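PDB 6GL2: endoglucanase, family GH5 from Zobellia galactanivorans, which hydrolyses beta-glucans, being dedicated to hemicellulose breakdown, with mixed-linked glucan as a probable substrate. Local coordinates for residues Arg10-Lys15 with Lys193-Val198; His108-Ile113 with Arg154-Pro159; Lys129-Ile134 with Gln178-Ala183; Glu168-Val173 with Ala206-Asn211. One frame throughout, in Å; residues are numbered along the deposited sequence.

Interaction 1: Arg10-Lys15 with Lys193-Val198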
# COMPACT_ATOMS: atom_id res chain seq x y z
N ARG A 10 3.08 21.41 -2.73
CA ARG A 10 4.39 21.86 -2.21
C ARG A 10 5.55 21.48 -3.07
O ARG A 10 5.52 20.53 -3.83
CB ARG A 10 4.61 21.34 -0.83
CG ARG A 10 3.61 21.73 0.24
CD ARG A 10 3.72 20.90 1.48
NE ARG A 10 3.08 19.58 1.32
CZ ARG A 10 2.98 18.70 2.29
NH1 ARG A 10 3.49 18.90 3.49
NH2 ARG A 10 2.26 17.57 2.02
N GLU A 11 6.66 22.23 -2.92
CA GLU A 11 7.97 21.76 -3.40
C GLU A 11 8.48 21.04 -2.12
O GLU A 11 8.73 21.66 -1.08
CB GLU A 11 8.91 22.91 -3.82
CG GLU A 11 8.43 23.66 -5.09
CD GLU A 11 8.67 22.97 -6.41
OE1 GLU A 11 8.38 23.59 -7.49
OE2 GLU A 11 9.21 21.84 -6.43
N ILE A 12 8.45 19.70 -2.15
CA ILE A 12 8.80 18.88 -1.04
C ILE A 12 9.44 17.60 -1.47
O ILE A 12 8.92 16.89 -2.32
CB ILE A 12 7.59 18.63 -0.11
CG1 ILE A 12 8.00 17.92 1.20
CG2 ILE A 12 6.43 17.92 -0.87
CD1 ILE A 12 6.92 17.87 2.25
N ALA A 13 10.59 17.29 -0.90
CA ALA A 13 11.37 16.12 -1.25
C ALA A 13 10.63 14.89 -0.66
O ALA A 13 10.09 14.94 0.45
CB ALA A 13 12.80 16.20 -0.63
N PRO A 14 10.73 13.77 -1.37
CA PRO A 14 10.13 12.53 -0.81
C PRO A 14 10.50 12.13 0.60
O PRO A 14 9.65 11.77 1.39
CB PRO A 14 10.51 11.47 -1.81
CG PRO A 14 10.63 12.18 -3.09
CD PRO A 14 11.22 13.54 -2.71
N LYS A 15 11.75 12.31 1.05
CA LYS A 15 12.05 11.83 2.38
C LYS A 15 11.33 12.65 3.46
O LYS A 15 10.87 12.12 4.50
CB LYS A 15 13.55 11.76 2.65
CG LYS A 15 14.21 10.64 1.82
CD LYS A 15 15.67 10.42 2.15
CE LYS A 15 16.27 9.28 1.32
NZ LYS A 15 17.78 9.29 1.52
N LYS A 193 3.45 16.43 -10.56
CA LYS A 193 4.23 16.61 -9.34
C LYS A 193 3.86 15.65 -8.19
O LYS A 193 4.61 15.48 -7.24
CB LYS A 193 3.94 18.05 -8.80
CG LYS A 193 3.99 19.21 -9.82
CD LYS A 193 2.62 19.64 -10.38
CE LYS A 193 2.85 20.65 -11.51
NZ LYS A 193 4.01 21.58 -11.30
N ARG A 194 2.67 15.03 -8.31
CA ARG A 194 2.12 14.25 -7.21
C ARG A 194 3.12 13.12 -6.81
O ARG A 194 3.76 12.52 -7.70
CB ARG A 194 0.78 13.58 -7.72
CG ARG A 194 0.02 12.93 -6.57
CD ARG A 194 -1.32 12.38 -7.02
NE ARG A 194 -2.13 13.39 -7.70
CZ ARG A 194 -2.65 14.44 -7.11
NH1 ARG A 194 -3.26 15.35 -7.89
NH2 ARG A 194 -2.59 14.61 -5.82
N LYS A 195 3.16 12.79 -5.56
CA LYS A 195 3.96 11.62 -5.09
C LYS A 195 3.32 10.33 -5.56
O LYS A 195 2.08 10.19 -5.54
CB LYS A 195 4.10 11.62 -3.59
CG LYS A 195 4.93 12.81 -3.06
CD LYS A 195 6.38 12.91 -3.52
CE LYS A 195 6.98 14.18 -2.85
NZ LYS A 195 6.87 15.38 -3.67
N ILE A 196 4.14 9.43 -6.13
CA ILE A 196 3.71 8.12 -6.62
C ILE A 196 4.50 7.05 -5.91
O ILE A 196 5.75 7.11 -5.90
CB ILE A 196 3.87 8.01 -8.14
CG1 ILE A 196 3.11 9.06 -8.89
CG2 ILE A 196 3.41 6.61 -8.54
CD1 ILE A 196 3.39 9.06 -10.36
N MET A 197 3.89 6.08 -5.28
CA MET A 197 4.49 4.94 -4.69
C MET A 197 4.59 3.81 -5.67
O MET A 197 3.56 3.35 -6.24
CB MET A 197 3.66 4.53 -3.44
CG MET A 197 3.88 5.40 -2.23
SD MET A 197 2.60 5.12 -0.94
CE MET A 197 2.77 3.35 -0.74
N VAL A 198 5.80 3.36 -5.89
CA VAL A 198 6.14 2.32 -6.85
C VAL A 198 6.73 1.14 -6.14
O VAL A 198 7.80 1.26 -5.55
CB VAL A 198 7.05 2.88 -7.97
CG1 VAL A 198 7.61 1.83 -8.92
CG2 VAL A 198 6.40 4.01 -8.76

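Interaction 2: His108-Ile113 with Arg154-Pro159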
# COMPACT_ATOMS: atom_id res chain seq x y z
N HIS A 108 -6.23 -5.79 -6.00
CA HIS A 108 -6.34 -7.25 -6.33
C HIS A 108 -6.72 -7.36 -7.75
O HIS A 108 -7.70 -8.03 -8.16
CB HIS A 108 -7.37 -8.01 -5.49
CG HIS A 108 -6.98 -8.21 -4.04
ND1 HIS A 108 -5.71 -8.55 -3.60
CD2 HIS A 108 -7.75 -8.06 -2.90
CE1 HIS A 108 -5.75 -8.69 -2.25
NE2 HIS A 108 -6.97 -8.38 -1.83
N ASP A 109 -5.88 -6.87 -8.64
CA ASP A 109 -6.15 -6.75 -10.09
C ASP A 109 -5.18 -7.61 -10.89
O ASP A 109 -4.96 -7.41 -12.10
CB ASP A 109 -6.19 -5.27 -10.48
CG ASP A 109 -7.52 -4.63 -10.11
OD1 ASP A 109 -8.54 -5.03 -10.76
OD2 ASP A 109 -7.51 -3.77 -9.26
N GLU A 110 -4.55 -8.58 -10.23
CA GLU A 110 -3.51 -9.41 -10.87
C GLU A 110 -4.05 -10.17 -12.10
O GLU A 110 -3.26 -10.38 -13.03
CB GLU A 110 -3.01 -10.47 -9.85
CG GLU A 110 -2.30 -10.01 -8.61
CD GLU A 110 -3.20 -9.36 -7.54
OE1 GLU A 110 -4.43 -9.64 -7.42
OE2 GLU A 110 -2.58 -8.55 -6.80
N THR A 111 -5.34 -10.47 -12.20
CA THR A 111 -5.85 -11.30 -13.31
C THR A 111 -5.71 -10.56 -14.62
O THR A 111 -5.61 -11.24 -15.65
CB THR A 111 -7.25 -11.74 -13.09
OG1 THR A 111 -8.13 -10.63 -12.80
CG2 THR A 111 -7.27 -12.77 -11.88
N TRP A 112 -5.63 -9.24 -14.63
CA TRP A 112 -5.44 -8.49 -15.92
C TRP A 112 -4.10 -7.82 -15.92
O TRP A 112 -3.86 -6.93 -16.75
CB TRP A 112 -6.61 -7.55 -16.25
CG TRP A 112 -6.96 -6.49 -15.21
CD1 TRP A 112 -7.75 -6.61 -14.08
CD2 TRP A 112 -6.44 -5.13 -15.11
NE1 TRP A 112 -7.80 -5.43 -13.40
CE2 TRP A 112 -7.05 -4.51 -13.93
CE3 TRP A 112 -5.57 -4.36 -15.88
CZ2 TRP A 112 -6.78 -3.19 -13.57
CZ3 TRP A 112 -5.30 -3.05 -15.50
CH2 TRP A 112 -5.89 -2.48 -14.39
N ILE A 113 -3.27 -8.17 -14.90
CA ILE A 113 -1.93 -7.59 -14.79
C ILE A 113 -0.86 -8.68 -14.62
O ILE A 113 -0.01 -8.68 -13.73
CB ILE A 113 -1.80 -6.49 -13.67
CG1 ILE A 113 -2.92 -5.49 -13.77
CG2 ILE A 113 -0.44 -5.77 -13.73
CD1 ILE A 113 -3.09 -4.56 -12.56
N ARG A 154 2.68 -9.50 -9.36
CA ARG A 154 3.37 -10.82 -9.27
C ARG A 154 2.65 -11.80 -10.10
O ARG A 154 1.53 -11.58 -10.53
CB ARG A 154 3.43 -11.32 -7.80
CG ARG A 154 2.04 -11.70 -7.28
CD ARG A 154 2.07 -11.81 -5.77
NE ARG A 154 0.80 -12.31 -5.29
CZ ARG A 154 -0.30 -11.63 -5.12
NH1 ARG A 154 -0.33 -10.33 -5.38
NH2 ARG A 154 -1.38 -12.25 -4.65
N HIS A 155 3.28 -12.98 -10.30
CA HIS A 155 2.63 -14.07 -11.00
C HIS A 155 2.08 -15.10 -10.02
O HIS A 155 2.85 -15.87 -9.45
CB HIS A 155 3.63 -14.70 -12.01
CG HIS A 155 2.94 -15.61 -12.97
ND1 HIS A 155 3.58 -16.05 -14.11
CD2 HIS A 155 1.68 -16.03 -13.06
CE1 HIS A 155 2.71 -16.80 -14.80
NE2 HIS A 155 1.55 -16.78 -14.18
N LYS A 156 0.81 -15.02 -9.73
CA LYS A 156 0.26 -15.84 -8.70
C LYS A 156 0.29 -17.33 -9.09
O LYS A 156 0.09 -17.64 -10.28
CB LYS A 156 -1.20 -15.48 -8.53
CG LYS A 156 -1.43 -14.13 -7.86
CD LYS A 156 -2.92 -13.80 -7.81
CE LYS A 156 -3.62 -14.79 -6.93
NZ LYS A 156 -5.05 -14.35 -6.70
N GLY A 157 0.64 -18.14 -8.12
CA GLY A 157 0.58 -19.60 -8.31
C GLY A 157 1.89 -20.16 -8.81
O GLY A 157 1.93 -21.36 -9.11
N THR A 158 2.97 -19.41 -8.81
CA THR A 158 4.25 -19.82 -9.30
C THR A 158 5.23 -20.04 -8.12
O THR A 158 5.05 -19.41 -7.05
CB THR A 158 4.84 -18.78 -10.31
OG1 THR A 158 5.06 -17.52 -9.63
CG2 THR A 158 3.99 -18.61 -11.55
N PRO A 159 6.25 -20.85 -8.26
CA PRO A 159 7.11 -21.10 -7.14
C PRO A 159 7.79 -19.82 -6.59
O PRO A 159 8.09 -19.78 -5.37
CB PRO A 159 8.14 -22.11 -7.71
CG PRO A 159 7.48 -22.78 -8.85
CD PRO A 159 6.55 -21.76 -9.43
O HOH W 1 -0.90 -11.34 -12.22
O HOH W 2 -4.62 -11.28 -5.66
O HOH W 3 0.16 -8.51 -10.91

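Interaction 3: Lys129-Ile134 with Gln178-Ala183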
# COMPACT_ATOMS: atom_id res chain seq x y z
N LYS A 129 -4.67 3.01 -19.92
CA LYS A 129 -6.03 3.53 -20.02
C LYS A 129 -6.60 3.69 -18.58
O LYS A 129 -7.27 4.69 -18.23
CB LYS A 129 -6.95 2.63 -20.79
CG LYS A 129 -6.78 2.69 -22.30
CD LYS A 129 -6.96 4.07 -22.84
CE LYS A 129 -6.78 4.10 -24.36
NZ LYS A 129 -6.78 5.48 -24.92
N VAL A 130 -6.41 2.69 -17.70
CA VAL A 130 -6.97 2.71 -16.36
C VAL A 130 -6.29 3.81 -15.57
O VAL A 130 -7.00 4.57 -14.91
CB VAL A 130 -6.85 1.32 -15.72
CG1 VAL A 130 -7.19 1.36 -14.20
CG2 VAL A 130 -7.82 0.37 -16.45
N TRP A 131 -4.96 3.91 -15.51
CA TRP A 131 -4.30 4.94 -14.79
C TRP A 131 -4.64 6.32 -15.31
O TRP A 131 -4.71 7.29 -14.54
CB TRP A 131 -2.77 4.73 -14.55
CG TRP A 131 -2.51 4.11 -13.23
CD1 TRP A 131 -1.99 2.84 -12.96
CD2 TRP A 131 -2.84 4.68 -11.96
NE1 TRP A 131 -1.97 2.62 -11.62
CE2 TRP A 131 -2.47 3.71 -10.95
CE3 TRP A 131 -3.35 5.91 -11.56
CZ2 TRP A 131 -2.73 3.93 -9.62
CZ3 TRP A 131 -3.56 6.12 -10.24
CH2 TRP A 131 -3.24 5.16 -9.24
N THR A 132 -4.75 6.48 -16.63
CA THR A 132 -5.17 7.77 -17.12
C THR A 132 -6.51 8.23 -16.50
O THR A 132 -6.63 9.37 -16.11
CB THR A 132 -5.23 7.77 -18.65
OG1 THR A 132 -3.91 7.56 -19.17
CG2 THR A 132 -5.74 9.12 -19.21
N GLN A 133 -7.44 7.31 -16.45
CA GLN A 133 -8.72 7.59 -15.89
C GLN A 133 -8.73 7.91 -14.41
O GLN A 133 -9.41 8.84 -13.96
CB GLN A 133 -9.73 6.54 -16.21
CG GLN A 133 -10.03 6.40 -17.68
CD GLN A 133 -10.87 5.16 -17.87
OE1 GLN A 133 -12.08 5.20 -17.57
NE2 GLN A 133 -10.29 4.09 -18.38
N ILE A 134 -8.00 7.13 -13.61
CA ILE A 134 -7.93 7.39 -12.19
C ILE A 134 -7.23 8.74 -11.98
O ILE A 134 -7.72 9.55 -11.22
CB ILE A 134 -7.14 6.26 -11.45
CG1 ILE A 134 -7.84 4.89 -11.67
CG2 ILE A 134 -7.08 6.64 -9.95
CD1 ILE A 134 -6.92 3.74 -11.20
N GLN A 178 6.38 1.52 -15.41
CA GLN A 178 6.74 2.56 -16.42
C GLN A 178 5.48 3.08 -17.11
O GLN A 178 5.35 4.33 -17.16
CB GLN A 178 7.75 1.97 -17.42
CG GLN A 178 8.18 2.96 -18.51
CD GLN A 178 9.16 3.98 -18.12
OE1 GLN A 178 8.98 5.19 -18.49
NE2 GLN A 178 10.16 3.61 -17.39
N VAL A 179 4.64 2.19 -17.56
CA VAL A 179 3.38 2.58 -18.22
C VAL A 179 2.56 3.44 -17.27
O VAL A 179 1.92 4.42 -17.67
CB VAL A 179 2.55 1.35 -18.63
CG1 VAL A 179 1.13 1.74 -18.96
CG2 VAL A 179 3.23 0.66 -19.80
N SER A 180 2.45 3.03 -16.01
CA SER A 180 1.56 3.65 -15.02
C SER A 180 2.05 5.01 -14.63
O SER A 180 1.28 6.01 -14.58
CB SER A 180 1.42 2.78 -13.85
OG SER A 180 0.89 1.50 -14.12
N VAL A 181 3.31 5.15 -14.28
CA VAL A 181 3.87 6.48 -14.01
C VAL A 181 3.71 7.40 -15.20
O VAL A 181 3.32 8.55 -15.07
CB VAL A 181 5.33 6.38 -13.51
CG1 VAL A 181 6.05 7.75 -13.48
CG2 VAL A 181 5.41 5.68 -12.17
N ASP A 182 4.08 6.91 -16.38
CA ASP A 182 3.98 7.75 -17.56
C ASP A 182 2.53 8.22 -17.75
O ASP A 182 2.28 9.39 -18.10
CB ASP A 182 4.51 7.00 -18.79
CG ASP A 182 5.99 6.85 -18.83
OD1 ASP A 182 6.74 7.50 -18.14
OD2 ASP A 182 6.42 6.07 -19.75
N ALA A 183 1.57 7.33 -17.60
CA ALA A 183 0.20 7.71 -17.78
C ALA A 183 -0.20 8.82 -16.78
O ALA A 183 -0.90 9.78 -17.11
CB ALA A 183 -0.76 6.50 -17.60
O HOH W 4 -2.15 9.53 -19.57

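Interaction 4: Glu168-Val173 with Ala206-Asn211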
# COMPACT_ATOMS: atom_id res chain seq x y z
N GLU A 168 11.91 -12.55 -15.77
CA GLU A 168 10.84 -12.13 -16.64
C GLU A 168 9.75 -11.37 -15.85
O GLU A 168 9.30 -10.34 -16.28
CB GLU A 168 10.23 -13.28 -17.32
CG GLU A 168 8.91 -13.02 -18.08
CD GLU A 168 8.24 -14.26 -18.64
OE1 GLU A 168 8.53 -15.47 -18.26
OE2 GLU A 168 7.33 -14.16 -19.47
N GLY A 169 9.38 -11.90 -14.70
CA GLY A 169 8.32 -11.28 -13.89
C GLY A 169 8.81 -9.95 -13.41
O GLY A 169 8.00 -8.97 -13.48
N ARG A 170 10.02 -9.75 -12.91
CA ARG A 170 10.49 -8.46 -12.45
C ARG A 170 10.57 -7.49 -13.59
O ARG A 170 10.34 -6.29 -13.41
CB ARG A 170 11.82 -8.55 -11.75
CG ARG A 170 11.75 -9.36 -10.46
CD ARG A 170 13.05 -9.41 -9.66
NE ARG A 170 14.17 -10.05 -10.35
CZ ARG A 170 14.36 -11.33 -10.34
NH1 ARG A 170 15.43 -11.81 -11.00
NH2 ARG A 170 13.64 -12.19 -9.68
N ASP A 171 11.00 -7.94 -14.77
CA ASP A 171 11.08 -7.10 -15.94
C ASP A 171 9.69 -6.59 -16.31
O ASP A 171 9.55 -5.35 -16.53
CB ASP A 171 11.64 -7.87 -17.14
CG ASP A 171 13.13 -8.05 -17.11
OD1 ASP A 171 13.84 -7.45 -16.31
OD2 ASP A 171 13.57 -8.83 -18.01
N ALA A 172 8.73 -7.46 -16.41
CA ALA A 172 7.40 -7.04 -16.72
C ALA A 172 6.84 -6.09 -15.68
O ALA A 172 6.23 -5.07 -16.05
CB ALA A 172 6.56 -8.26 -16.87
N VAL A 173 7.03 -6.41 -14.39
CA VAL A 173 6.56 -5.47 -13.38
C VAL A 173 7.18 -4.10 -13.57
O VAL A 173 6.47 -3.09 -13.48
CB VAL A 173 6.78 -6.01 -11.95
CG1 VAL A 173 6.56 -4.89 -10.94
CG2 VAL A 173 5.82 -7.20 -11.79
N ALA A 206 12.66 -9.32 -0.88
CA ALA A 206 13.67 -10.31 -1.34
C ALA A 206 14.77 -9.49 -2.04
O ALA A 206 14.58 -8.51 -2.75
CB ALA A 206 13.00 -11.36 -2.19
N SER A 207 16.04 -9.96 -1.88
CA SER A 207 17.16 -9.21 -2.46
C SER A 207 17.11 -9.07 -4.01
O SER A 207 17.50 -8.04 -4.50
CB SER A 207 18.55 -9.80 -2.02
OG SER A 207 18.58 -9.86 -0.62
N ASN A 208 16.62 -10.08 -4.69
CA ASN A 208 16.51 -9.97 -6.15
C ASN A 208 15.48 -8.92 -6.58
O ASN A 208 15.72 -8.14 -7.49
CB ASN A 208 16.21 -11.30 -6.85
CG ASN A 208 15.10 -12.07 -6.23
OD1 ASN A 208 14.38 -11.57 -5.33
ND2 ASN A 208 14.98 -13.31 -6.65
N ALA A 209 14.41 -8.80 -5.78
CA ALA A 209 13.40 -7.78 -6.07
C ALA A 209 14.00 -6.38 -5.79
O ALA A 209 13.81 -5.43 -6.51
CB ALA A 209 12.15 -8.05 -5.19
N LEU A 210 14.77 -6.23 -4.68
CA LEU A 210 15.46 -5.00 -4.34
C LEU A 210 16.47 -4.56 -5.41
O LEU A 210 16.58 -3.40 -5.81
CB LEU A 210 16.15 -5.13 -3.00
CG LEU A 210 15.39 -4.51 -1.85
CD1 LEU A 210 13.95 -5.01 -1.79
CD2 LEU A 210 16.17 -4.76 -0.55
N ASN A 211 17.21 -5.57 -5.91
CA ASN A 211 18.31 -5.26 -6.81
C ASN A 211 17.80 -4.89 -8.22
O ASN A 211 18.37 -4.02 -8.88
CB ASN A 211 19.33 -6.44 -6.80
CG ASN A 211 20.10 -6.59 -5.43
OD1 ASN A 211 20.36 -5.59 -4.73
ND2 ASN A 211 20.50 -7.83 -5.06

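Interaction 1: Arg10-Lys15 with Lys193-Val198
K195, the residue just before strand 196-199, sends its ammonium to the carbonyl of I12, in the lead-in to helix 14-20. NZ donates to I12 O over 2.9 Å, and the C=O...N angle of 159° puts the donor almost in line with the carbonyl, only slightly tilted from its plane. The chain gets there by two bends: CG lies anti to the carbonyl carbon, chi2 folds at -61°, and after an extended CB-CG-CD-CE run a last turn (chi4 -92°) swings NZ onto the oxygen. Along the way the lysine passes P14, crossing its ring at about a right angle, K195 CE being 4.2 Å from P14 CG. I12 is crossed in the same manner, its methyl CG2 being 3.8 Å from K195 NZ. The other branch of I12, with CG1 anti to the backbone N, carries CD1 over one face of the R10 guanidinium, 3.7 Å above the plane and toward its rim; R10 itself pairs with D143. N221 OD1 is a second acceptor for K195 NZ, and F17 of helix 14-20 packs on the lysine chain. A leucine here would probably leave I12 O and N221 OD1 without their shared donor. The ammonium of a buried lysine is thus satisfied by neutral oxygens, tying the lead-in to helix 14-20 to the N-terminal end of strand 196-199.

Interaction 2: His108-Ile113 with Arg154-Pro159
E110 reaches toward both R154 and K156, and these three side chains make up nearly all of the buried surface between the loop after strand 101-105 and the loop after strand 145-148. Both loops lie at the C-terminal end of the barrel, the end where TIM-barrel enzymes carry their active sites. The chain of E110 bends at chi2 (73°), which turns the carboxylate back so that OE2 lies 3.2 Å from R154 NH1. This is a salt bridge, but its hydrogen bond is weak: the N-H...O angle is 132°, and the carboxylate and guanidinium planes stand 60° apart, far from the coplanar side-by-side pairing. The guanidinium has firmer partners elsewhere, for NH1 also donates to E152 O and NE pairs with E161. R154 runs extended from CG to NE, which carries its end to E110 although the chain does not start out toward it. K156 crosses the glutamate at about a right angle and touches it through carbon, its CD being 3.9 Å from E110 CB; its ammonium NZ stays 4.8 Å from E110 OE1. Between the two backbones, water 1 lies 2.7 Å from E110 O and 3.0 Å from R154 O, and water 3 links I113 O to R154 N, at 3.1 Å from the latter. K156 and G157 are the two central residues of a type II turn from H155 to T158, G157 having positive phi, and T158 OG1 bonds to H155 O. A skewed ion pair, an aliphatic crossing and backbone waters together imply a moderate, hydrated tie between the loops.

Interaction 3: Lys129-Ile134 with Gln178-Ala183
T132 OG1 is gripped from two directions where it faces A183: it donates to S128 O one turn back in its own helix and accepts a hydrogen bond from water 4 at 2.7 Å. The same water donates to A183 O over 2.8 Å, bridging helix 117-137 to helix 167-186. Chi1 of -65° sets OG1 beside the backbone N, from where it can reach S128 O, and leaves it 3.7 Å from the methyl CB of A183. That methyl also meets W131 CB, 4.1 Å away, so the alanine touches two successive residues, T132 through its hydroxyl and W131 through CB. W131 makes the larger contribution. Its CD1 lies 3.4 Å from S180 OG and 3.5 Å from S180 CB, the hydroxyl approaching the ring obliquely. Chi1 of W131, at -95°, departs from a staggered value, and the indole reaches past S180 so that NE1 can donate to T149 O. S180 OG is bonded to Y176 O, and no hydrogen bond joins it to the indole. F147 of the neighbouring strand packs on the indole, as does I134 CD1 over one of its faces. An alanine at W131 would probably open a gap against S180 and F147 and take the indole N-H away from T149 O. The axes of segments 129-134 and 178-183 come within 8.5 Å at a crossing angle of -32°, consistent with the small size of A183 and S180. Two such neighbouring helices, running the same way after adjacent parallel strands and outside them, are characteristic of the (beta/alpha)8 TIM barrel of family GH5.

Interaction 4: Glu168-Val173 with Ala206-Asn211
In the outer helical layer of the TIM barrel, R170 of helix 167-186 meets N208 and A209 in the first turn of the short helix 207-212, the elements that follow strands 145-148 and 196-199. R170 lays its guanidinium against the amide of N208, the two planes only 26° apart and stacked, with N208 CB 3.9 Å above the centre of the guanidinium face. Nearer the backbone, R170 CD rests 4.0 Å from A209 CA and 3.7 Å from N208 O. The bend at chi3 (-63°) turns the head across the asparagine, which it crosses at about a right angle. The polar edge of the arginine is held from outside: NE pairs with D212 at the end of the short helix, NH1 donates to Q167 OE1 and NH2 to G164 O, which fixes the rotation of the plane. N208 CG stands between its own backbone N and carbonyl carbon (chi1 48°), bringing OD1 within 2.8 Å of A209 N for a weak bond, while ND2 bonds weakly to K163 O. R170 NH2 and N208 ND2, both donors, merely face each other at 3.5 Å.

Interaction 3 is the buried contact, helix on helix through an indole, a methyl, two hydroxyls and one bridging water, without charged groups; the other three are only partly buried and lean on charged side chains. Interactions 3 and 4 share helix 167-186, which meets helix 117-137 through small residues and helix 207-212 through an arginine stack. The lysine of interaction 1 works at the N-terminal end of the strands, whereas interaction 2 joins loops at their C-terminal end, about 28 Å away between centres. Interaction 3 touches both: V181 CG2 packs 3.9 Å from V198 CG2 of interaction 1, and V130 CG2 lies 4.0 Å from W112 CH2 of interaction 2.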